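Long-range contacts in uncharacterized protein Ta1441 (Thermoplasma acidophilum, PDB 3GAA), which is of unknown function but belongs to the PAC2 family and may act as a proteasome assembly chaperone: residues Leu51-Val56 with Val89-Cys94; Glu135-Phe140 with Pro196-Ser201; Val139-Glu144 with Leu183-Pro188. One frame throughout, in Å; residues are numbered along the deposited sequence.

Contact 1: residues Leu51-Val56 with Val89-Cys94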
loop_
_atom_site.group_PDB
_atom_site.type_symbol
_atom_site.label_atom_id
_atom_site.label_comp_id
_atom_site.label_asym_id
_atom_site.label_seq_id
_atom_site.Cartn_x
_atom_site.Cartn_y
_atom_site.Cartn_z
ATOM N N LEU A 51 -9.127 31.876 -30.624
ATOM C CA LEU A 51 -8.899 30.671 -31.424
ATOM C C LEU A 51 -10.111 29.763 -31.362
ATOM O O LEU A 51 -10.175 28.735 -32.031
ATOM C CB LEU A 51 -7.650 29.918 -30.990
ATOM C CG LEU A 51 -6.273 30.596 -31.219
ATOM C CD1 LEU A 51 -5.167 29.631 -30.666
ATOM C CD2 LEU A 51 -6.014 31.024 -32.640
ATOM N N GLY A 52 -11.111 30.150 -30.582
ATOM C CA GLY A 52 -12.354 29.373 -30.534
ATOM C C GLY A 52 -12.062 28.020 -29.946
ATOM O O GLY A 52 -12.481 27.021 -30.462
ATOM N N MET A 53 -11.292 28.018 -28.871
ATOM C CA MET A 53 -10.812 26.812 -28.291
ATOM C C MET A 53 -11.993 26.272 -27.487
ATOM O O MET A 53 -12.962 26.999 -27.235
ATOM C CB MET A 53 -9.640 27.122 -27.367
ATOM C CG MET A 53 -8.437 27.732 -28.036
ATOM S SD MET A 53 -7.141 28.121 -26.875
ATOM C CE MET A 53 -6.140 26.675 -27.066
ATOM N N HIS A 54 -11.863 25.021 -27.051
ATOM C CA HIS A 54 -12.904 24.274 -26.396
ATOM C C HIS A 54 -12.337 23.728 -25.089
ATOM O O HIS A 54 -11.120 23.504 -24.947
ATOM C CB HIS A 54 -13.425 23.135 -27.333
ATOM C CG HIS A 54 -12.422 22.050 -27.622
ATOM N ND1 HIS A 54 -11.687 22.003 -28.791
ATOM C CD2 HIS A 54 -12.020 20.977 -26.889
ATOM C CE1 HIS A 54 -10.874 20.954 -28.768
ATOM N NE2 HIS A 54 -11.064 20.305 -27.632
ATOM N N GLN A 55 -13.215 23.517 -24.107
ATOM C CA GLN A 55 -12.731 23.048 -22.812
ATOM C C GLN A 55 -12.297 21.574 -22.860
ATOM O O GLN A 55 -12.909 20.783 -23.504
ATOM C CB GLN A 55 -13.767 23.294 -21.728
ATOM C CG GLN A 55 -13.060 23.606 -20.423
ATOM C CD GLN A 55 -13.934 23.571 -19.204
ATOM O OE1 GLN A 55 -15.080 24.024 -19.213
ATOM N NE2 GLN A 55 -13.366 23.076 -18.116
ATOM N N VAL A 56 -11.251 21.220 -22.156
ATOM C CA VAL A 56 -10.639 19.939 -22.285
ATOM C C VAL A 56 -10.292 19.298 -20.933
ATOM O O VAL A 56 -10.155 18.104 -20.823
ATOM C CB VAL A 56 -9.375 20.180 -23.099
ATOM C CG1 VAL A 56 -8.120 19.706 -22.385
ATOM C CG2 VAL A 56 -9.520 19.616 -24.456
ATOM N N VAL A 89 -2.511 23.782 -29.683
ATOM C CA VAL A 89 -2.275 24.874 -28.743
ATOM C C VAL A 89 -3.198 24.621 -27.565
ATOM O O VAL A 89 -4.411 24.454 -27.737
ATOM C CB VAL A 89 -2.635 26.273 -29.343
ATOM C CG1 VAL A 89 -2.415 27.370 -28.311
ATOM C CG2 VAL A 89 -1.884 26.568 -30.642
ATOM N N LEU A 90 -2.630 24.581 -26.375
ATOM C CA LEU A 90 -3.452 24.515 -25.223
ATOM C C LEU A 90 -3.353 25.848 -24.501
ATOM O O LEU A 90 -2.354 26.587 -24.629
ATOM C CB LEU A 90 -3.000 23.380 -24.308
ATOM C CG LEU A 90 -2.952 21.946 -24.861
ATOM C CD1 LEU A 90 -2.582 21.031 -23.748
ATOM C CD2 LEU A 90 -4.242 21.484 -25.439
ATOM N N VAL A 91 -4.390 26.160 -23.741
ATOM C CA VAL A 91 -4.314 27.265 -22.795
ATOM C C VAL A 91 -4.721 26.791 -21.400
ATOM O O VAL A 91 -5.712 26.105 -21.229
ATOM C CB VAL A 91 -5.187 28.472 -23.177
ATOM C CG1 VAL A 91 -5.263 29.422 -21.957
ATOM C CG2 VAL A 91 -4.676 29.141 -24.541
ATOM N N ALA A 92 -3.903 27.133 -20.418
ATOM C CA ALA A 92 -4.166 26.794 -19.062
ATOM C C ALA A 92 -4.388 28.128 -18.416
ATOM O O ALA A 92 -3.550 29.016 -18.559
ATOM C CB ALA A 92 -2.968 26.089 -18.480
ATOM N N MET A 93 -5.531 28.302 -17.764
ATOM C CA MET A 93 -5.793 29.549 -17.037
ATOM C C MET A 93 -6.410 29.327 -15.721
ATOM O O MET A 93 -7.252 28.449 -15.557
ATOM C CB MET A 93 -6.715 30.516 -17.769
ATOM C CG MET A 93 -8.155 30.063 -18.038
ATOM S SD MET A 93 -8.848 31.416 -19.042
ATOM C CE MET A 93 -10.354 30.857 -19.825
ATOM N N CYS A 94 -6.016 30.189 -14.797
ATOM C CA CYS A 94 -6.606 30.213 -13.492
ATOM C C CYS A 94 -7.031 31.617 -13.074
ATOM O O CYS A 94 -6.218 32.515 -12.996
ATOM C CB CYS A 94 -5.622 29.634 -12.510
ATOM S SG CYS A 94 -6.463 29.317 -10.924
#
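Met53 reaches the strand of Val89 and Val91 with its CG anti to its own carbonyl carbon (chi1 -62°) and its chain bent at chi3 (97°), although the exact position of CE is doubtful. This is the exit of a beta-alpha-beta crossover in which helix 39-51 links strands 28-32 and 54-60. Gly52, at positive phi, is the C-prime residue of the Schellman motif that ends the helix, with Met53 N bonded to Val48 O and Gly52 N to Glu49 O. The turn sets the residues on either side of the glycine against the same strand, 89-94. Leu51 contributes its CD1, which lies 4.3 Å from Val89 CG1. Met53 covers more of the surface. Strand 79-83 lies between strands 54-60 and 89-94 in the sheet and pairs with both, through His54 with Ala83 and Val91 with Tyr82, so the two segments do not pair directly as strands, and Met53 reaches across with its side chain. Ile47 of the helix touches both Met53 and Val91 and adds to the apolar packing. Here the Met53 and Val91 side chains cross at about a right angle, Met53 SD lying 3.5 Å from Val91 CG2.

Contact 2: residues Glu135-Phe140 with Pro196-Ser201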
loop_
_atom_site.group_PDB
_atom_site.type_symbol
_atom_site.label_atom_id
_atom_site.label_comp_id
_atom_site.label_asym_id
_atom_site.label_seq_id
_atom_site.Cartn_x
_atom_site.Cartn_y
_atom_site.Cartn_z
ATOM N N GLU A 135 3.818 55.070 -24.879
ATOM C CA GLU A 135 3.301 54.179 -25.972
ATOM C C GLU A 135 4.311 53.231 -26.641
ATOM O O GLU A 135 3.920 52.250 -27.306
ATOM C CB GLU A 135 2.595 54.997 -27.070
ATOM C CG GLU A 135 1.632 54.179 -27.991
ATOM C CD GLU A 135 1.290 54.931 -29.291
ATOM O OE1 GLU A 135 1.515 56.172 -29.363
ATOM O OE2 GLU A 135 0.800 54.276 -30.243
ATOM N N GLU A 136 5.596 53.558 -26.501
ATOM C CA GLU A 136 6.681 52.592 -26.702
ATOM C C GLU A 136 6.644 51.591 -25.532
ATOM O O GLU A 136 7.218 51.869 -24.469
ATOM C CB GLU A 136 8.059 53.318 -26.779
ATOM C CG GLU A 136 8.234 54.441 -27.885
ATOM C CD GLU A 136 7.096 54.503 -28.964
ATOM O OE1 GLU A 136 6.811 55.633 -29.476
ATOM O OE2 GLU A 136 6.480 53.446 -29.295
ATOM N N ARG A 137 5.929 50.473 -25.704
ATOM C CA ARG A 137 5.847 49.470 -24.657
ATOM C C ARG A 137 6.619 48.223 -25.055
ATOM O O ARG A 137 6.271 47.564 -26.023
ATOM C CB ARG A 137 4.417 49.113 -24.346
ATOM C CG ARG A 137 4.268 47.721 -23.714
ATOM C CD ARG A 137 3.062 47.599 -22.843
ATOM N NE ARG A 137 1.946 48.395 -23.340
ATOM C CZ ARG A 137 0.854 48.652 -22.627
ATOM N NH1 ARG A 137 0.716 48.164 -21.390
ATOM N NH2 ARG A 137 -0.119 49.377 -23.161
ATOM N N PRO A 138 7.654 47.873 -24.276
ATOM C CA PRO A 138 8.498 46.706 -24.547
ATOM C C PRO A 138 7.949 45.329 -24.062
ATOM O O PRO A 138 7.114 45.232 -23.152
ATOM C CB PRO A 138 9.772 47.059 -23.782
ATOM C CG PRO A 138 9.277 47.838 -22.590
ATOM C CD PRO A 138 8.070 48.570 -23.040
ATOM N N VAL A 139 8.417 44.263 -24.682
ATOM C CA VAL A 139 8.180 42.946 -24.124
ATOM C C VAL A 139 9.485 42.371 -23.596
ATOM O O VAL A 139 10.504 42.465 -24.229
ATOM C CB VAL A 139 7.500 41.964 -25.117
ATOM C CG1 VAL A 139 7.290 40.609 -24.453
ATOM C CG2 VAL A 139 6.181 42.473 -25.504
ATOM N N PHE A 140 9.416 41.748 -22.430
ATOM C CA PHE A 140 10.563 41.027 -21.924
ATOM C C PHE A 140 10.282 39.591 -21.935
ATOM O O PHE A 140 9.132 39.185 -22.042
ATOM C CB PHE A 140 10.937 41.474 -20.530
ATOM C CG PHE A 140 11.169 42.906 -20.451
ATOM C CD1 PHE A 140 12.399 43.436 -20.835
ATOM C CD2 PHE A 140 10.143 43.750 -20.125
ATOM C CE1 PHE A 140 12.621 44.847 -20.819
ATOM C CE2 PHE A 140 10.346 45.148 -20.079
ATOM C CZ PHE A 140 11.586 45.702 -20.425
ATOM N N PRO A 196 -5.370 47.335 -22.245
ATOM C CA PRO A 196 -5.404 46.395 -23.370
ATOM C C PRO A 196 -4.130 46.284 -24.201
ATOM O O PRO A 196 -3.876 45.237 -24.759
ATOM C CB PRO A 196 -6.520 46.939 -24.254
ATOM C CG PRO A 196 -7.300 47.800 -23.389
ATOM C CD PRO A 196 -6.353 48.403 -22.421
ATOM N N GLY A 197 -3.337 47.330 -24.282
ATOM C CA GLY A 197 -2.044 47.243 -24.957
ATOM C C GLY A 197 -1.069 46.287 -24.285
ATOM O O GLY A 197 -0.141 45.800 -24.940
ATOM N N ALA A 198 -1.257 46.005 -22.989
ATOM C CA ALA A 198 -0.447 44.997 -22.315
ATOM C C ALA A 198 -0.764 43.649 -22.992
ATOM O O ALA A 198 0.102 42.981 -23.561
ATOM C CB ALA A 198 -0.755 44.961 -20.835
ATOM N N VAL A 199 -2.032 43.294 -23.003
ATOM C CA VAL A 199 -2.421 42.095 -23.634
ATOM C C VAL A 199 -1.998 42.043 -25.118
ATOM O O VAL A 199 -1.489 41.068 -25.558
ATOM C CB VAL A 199 -3.925 41.873 -23.456
ATOM C CG1 VAL A 199 -4.391 40.616 -24.278
ATOM C CG2 VAL A 199 -4.199 41.678 -21.976
ATOM N N LEU A 200 -2.194 43.112 -25.870
ATOM C CA LEU A 200 -1.809 43.123 -27.265
ATOM C C LEU A 200 -0.340 42.793 -27.469
ATOM O O LEU A 200 -0.035 41.955 -28.276
ATOM C CB LEU A 200 -2.158 44.445 -27.904
ATOM C CG LEU A 200 -1.598 44.613 -29.320
ATOM C CD1 LEU A 200 -2.093 43.496 -30.301
ATOM C CD2 LEU A 200 -1.969 45.996 -29.784
ATOM N N SER A 201 0.563 43.374 -26.698
ATOM C CA SER A 201 1.990 43.069 -26.847
ATOM C C SER A 201 2.378 41.623 -26.615
ATOM O O SER A 201 3.295 41.083 -27.321
ATOM C CB SER A 201 2.766 43.833 -25.839
ATOM O OG SER A 201 2.502 45.191 -26.006
#
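Val139 and Ser201 have the nearest CA atoms across the contact, 6.8 Å apart, where the irregular segment 135-140 passes the first turns of helix 196-210. Their side chains meet directly, Val139 CG2 lying 3.7 Å from Ser201 CB. Two residues earlier, Arg137 lays the flat of its guanidinium over the peptide that joins Gly197 to Ala198. Its CG is anti to the backbone N (chi1 156°), and the chain then bends at chi3, which places NE (34°). Gly197 C sits 3.4 Å above the guanidinium plane, over its centre, while Ala198 N lies nearer the rim. Because Gly197 has no side chain, Arg137 NH2 can come within 3.4 Å of Gly197 CA. The polar grip on the arginine comes from Asp195, just before the helix, and from Pro188 on strand 181-190: NH1 forms a salt bridge with the first and a hydrogen bond to O of the second. Ser201 OG, beside the aliphatic part of Arg137 at 3.8 Å from its CG, donates to Gly197 O at 2.9 Å, so this carbonyl accepts from both OG and N of Ser201. An alanine in place of Arg137 would probably leave Asp195 without its charged mate and Pro188 O without this donor, and uncover the Gly197-Ala198 peptide. A cation beside the start of a helix would normally be disfavoured by the helix dipole. Here the carboxylate of Asp195 probably offsets that cost, so that charge pairing fixes the guanidinium while its face serves as a packing surface.

Contact 3: residues Val139-Glu144 with Leu183-Pro188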
loop_
_atom_site.group_PDB
_atom_site.type_symbol
_atom_site.label_atom_id
_atom_site.label_comp_id
_atom_site.label_asym_id
_atom_site.label_seq_id
_atom_site.Cartn_x
_atom_site.Cartn_y
_atom_site.Cartn_z
ATOM N N VAL A 139 8.417 44.263 -24.682
ATOM C CA VAL A 139 8.180 42.946 -24.124
ATOM C C VAL A 139 9.485 42.371 -23.596
ATOM O O VAL A 139 10.504 42.465 -24.229
ATOM C CB VAL A 139 7.500 41.964 -25.117
ATOM C CG1 VAL A 139 7.290 40.609 -24.453
ATOM C CG2 VAL A 139 6.181 42.473 -25.504
ATOM N N PHE A 140 9.416 41.748 -22.430
ATOM C CA PHE A 140 10.563 41.027 -21.924
ATOM C C PHE A 140 10.282 39.591 -21.935
ATOM O O PHE A 140 9.132 39.185 -22.042
ATOM C CB PHE A 140 10.937 41.474 -20.530
ATOM C CG PHE A 140 11.169 42.906 -20.451
ATOM C CD1 PHE A 140 12.399 43.436 -20.835
ATOM C CD2 PHE A 140 10.143 43.750 -20.125
ATOM C CE1 PHE A 140 12.621 44.847 -20.819
ATOM C CE2 PHE A 140 10.346 45.148 -20.079
ATOM C CZ PHE A 140 11.586 45.702 -20.425
ATOM N N ALA A 141 11.369 38.845 -21.849
ATOM C CA ALA A 141 11.367 37.401 -21.836
ATOM C C ALA A 141 12.281 36.837 -20.744
ATOM O O ALA A 141 13.428 37.302 -20.544
ATOM C CB ALA A 141 11.833 36.891 -23.150
ATOM N N VAL A 142 11.804 35.797 -20.061
ATOM C CA VAL A 142 12.732 34.881 -19.442
ATOM C C VAL A 142 12.688 33.591 -20.243
ATOM O O VAL A 142 11.642 33.010 -20.401
ATOM C CB VAL A 142 12.519 34.717 -17.939
ATOM C CG1 VAL A 142 11.426 35.662 -17.393
ATOM C CG2 VAL A 142 12.328 33.266 -17.602
ATOM N N ALA A 143 13.833 33.225 -20.833
ATOM C CA ALA A 143 14.012 31.971 -21.565
ATOM C C ALA A 143 15.473 31.538 -21.428
ATOM O O ALA A 143 16.257 32.215 -20.808
ATOM C CB ALA A 143 13.636 32.134 -23.026
ATOM N N GLU A 144 15.835 30.401 -22.005
ATOM C CA GLU A 144 17.231 29.982 -22.066
ATOM C C GLU A 144 17.984 30.675 -23.177
ATOM O O GLU A 144 17.382 31.123 -24.150
ATOM C CB GLU A 144 17.304 28.493 -22.277
ATOM C CG GLU A 144 16.745 27.743 -21.072
ATOM C CD GLU A 144 16.703 26.235 -21.288
ATOM O OE1 GLU A 144 15.771 25.739 -22.012
ATOM O OE2 GLU A 144 17.595 25.548 -20.734
ATOM N N LEU A 183 9.327 29.250 -21.527
ATOM C CA LEU A 183 9.676 30.639 -21.374
ATOM C C LEU A 183 8.546 31.378 -20.837
ATOM O O LEU A 183 7.479 30.842 -20.709
ATOM C CB LEU A 183 10.188 31.320 -22.636
ATOM C CG LEU A 183 9.429 31.262 -23.923
ATOM C CD1 LEU A 183 9.567 29.828 -24.485
ATOM C CD2 LEU A 183 8.023 31.675 -23.652
ATOM N N SER A 184 8.823 32.610 -20.462
ATOM C CA SER A 184 7.817 33.525 -20.035
ATOM C C SER A 184 7.943 34.862 -20.807
ATOM O O SER A 184 9.042 35.272 -21.116
ATOM C CB SER A 184 7.940 33.731 -18.534
ATOM O OG SER A 184 7.320 34.959 -18.215
ATOM N N PHE A 185 6.824 35.500 -21.159
ATOM C CA PHE A 185 6.870 36.875 -21.633
ATOM C C PHE A 185 6.236 37.778 -20.559
ATOM O O PHE A 185 5.202 37.431 -19.957
ATOM C CB PHE A 185 6.098 37.014 -22.936
ATOM C CG PHE A 185 6.709 36.292 -24.112
ATOM C CD1 PHE A 185 7.985 36.582 -24.540
ATOM C CD2 PHE A 185 5.992 35.385 -24.811
ATOM C CE1 PHE A 185 8.527 35.978 -25.597
ATOM C CE2 PHE A 185 6.552 34.748 -25.904
ATOM C CZ PHE A 185 7.819 35.042 -26.277
ATOM N N ILE A 186 6.881 38.912 -20.297
ATOM C CA ILE A 186 6.363 39.905 -19.383
ATOM C C ILE A 186 6.264 41.280 -20.052
ATOM O O ILE A 186 7.122 41.718 -20.844
ATOM C CB ILE A 186 7.207 40.042 -18.113
ATOM C CG1 ILE A 186 7.490 38.665 -17.481
ATOM C CG2 ILE A 186 6.452 40.872 -17.117
ATOM C CD1 ILE A 186 8.821 38.009 -17.944
ATOM N N THR A 187 5.182 41.972 -19.740
ATOM C CA THR A 187 4.965 43.264 -20.349
ATOM C C THR A 187 4.541 44.266 -19.272
ATOM O O THR A 187 3.798 43.927 -18.424
ATOM C CB THR A 187 3.958 43.132 -21.493
ATOM O OG1 THR A 187 4.144 44.226 -22.385
ATOM C CG2 THR A 187 2.519 43.128 -20.982
ATOM N N PRO A 188 5.065 45.489 -19.290
ATOM C CA PRO A 188 4.611 46.438 -18.289
ATOM C C PRO A 188 3.135 46.727 -18.464
ATOM O O PRO A 188 2.662 46.899 -19.579
ATOM C CB PRO A 188 5.417 47.700 -18.591
ATOM C CG PRO A 188 6.374 47.368 -19.672
ATOM C CD PRO A 188 5.911 46.127 -20.318
#
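Val142 overlaps Ile186 on one face of an antiparallel strand pair, CG1 to CD1 3.5 Å, the two side chains crossing obliquely. Strand 140-142 here runs along strand 181-190 in the mixed sheet at the heart of the fold, the axes of 140-142 and 183-188 coming within 4.6 Å. Phe140 with Ile186 and Val142 with Ser184 are hydrogen-bonded pairs. The bond from Phe140 N to Ile186 O is nearly straight (2.8 Å, 175° at the hydrogen). In return Ile186 N donates to Phe140 O, and Ser184 N to Val142 O. Ala141 and Phe185 form the non-hydrogen-bonded pair between them and point to the other face, Ala141 CB lying 4.1 Å from Phe185 CD1. On that face Leu183 CD2 lies over one side of the Phe185 ring, toward its rim. Strand 121-130 flanks strand 181-190 on its other side, where Ser184 OG bonds Ile124 O, and Leu75 of a neighbouring subunit packs on Val142. Where strand 140-142 runs out toward Glu144, the N-cap of the next helix, Ala143 CB still touches Leu183 CB at 3.6 Å.

Contact 1 closes before the other two open, and all three belong to the PAC2 region of the chain. Contacts 1 and 3 bear on the same mixed sheet but on opposite sides of the chain's centre, their centres 21 Å apart. Contact 2 lies 22 Å from contact 1, centre to centre, but only 12 Å from contact 3, which it touches and with which it shares Val139 and Phe140. The continuous run 135-144 thus passes from the flank of helix 196-210 into pairing with strand 181-190, which precedes this helix. Pro138 O accepting from Thr187 OG1 further ties loop to strand. Contact 1 instead lies where helix 39-51 gives way to strand 54-60, at one end of the sheet.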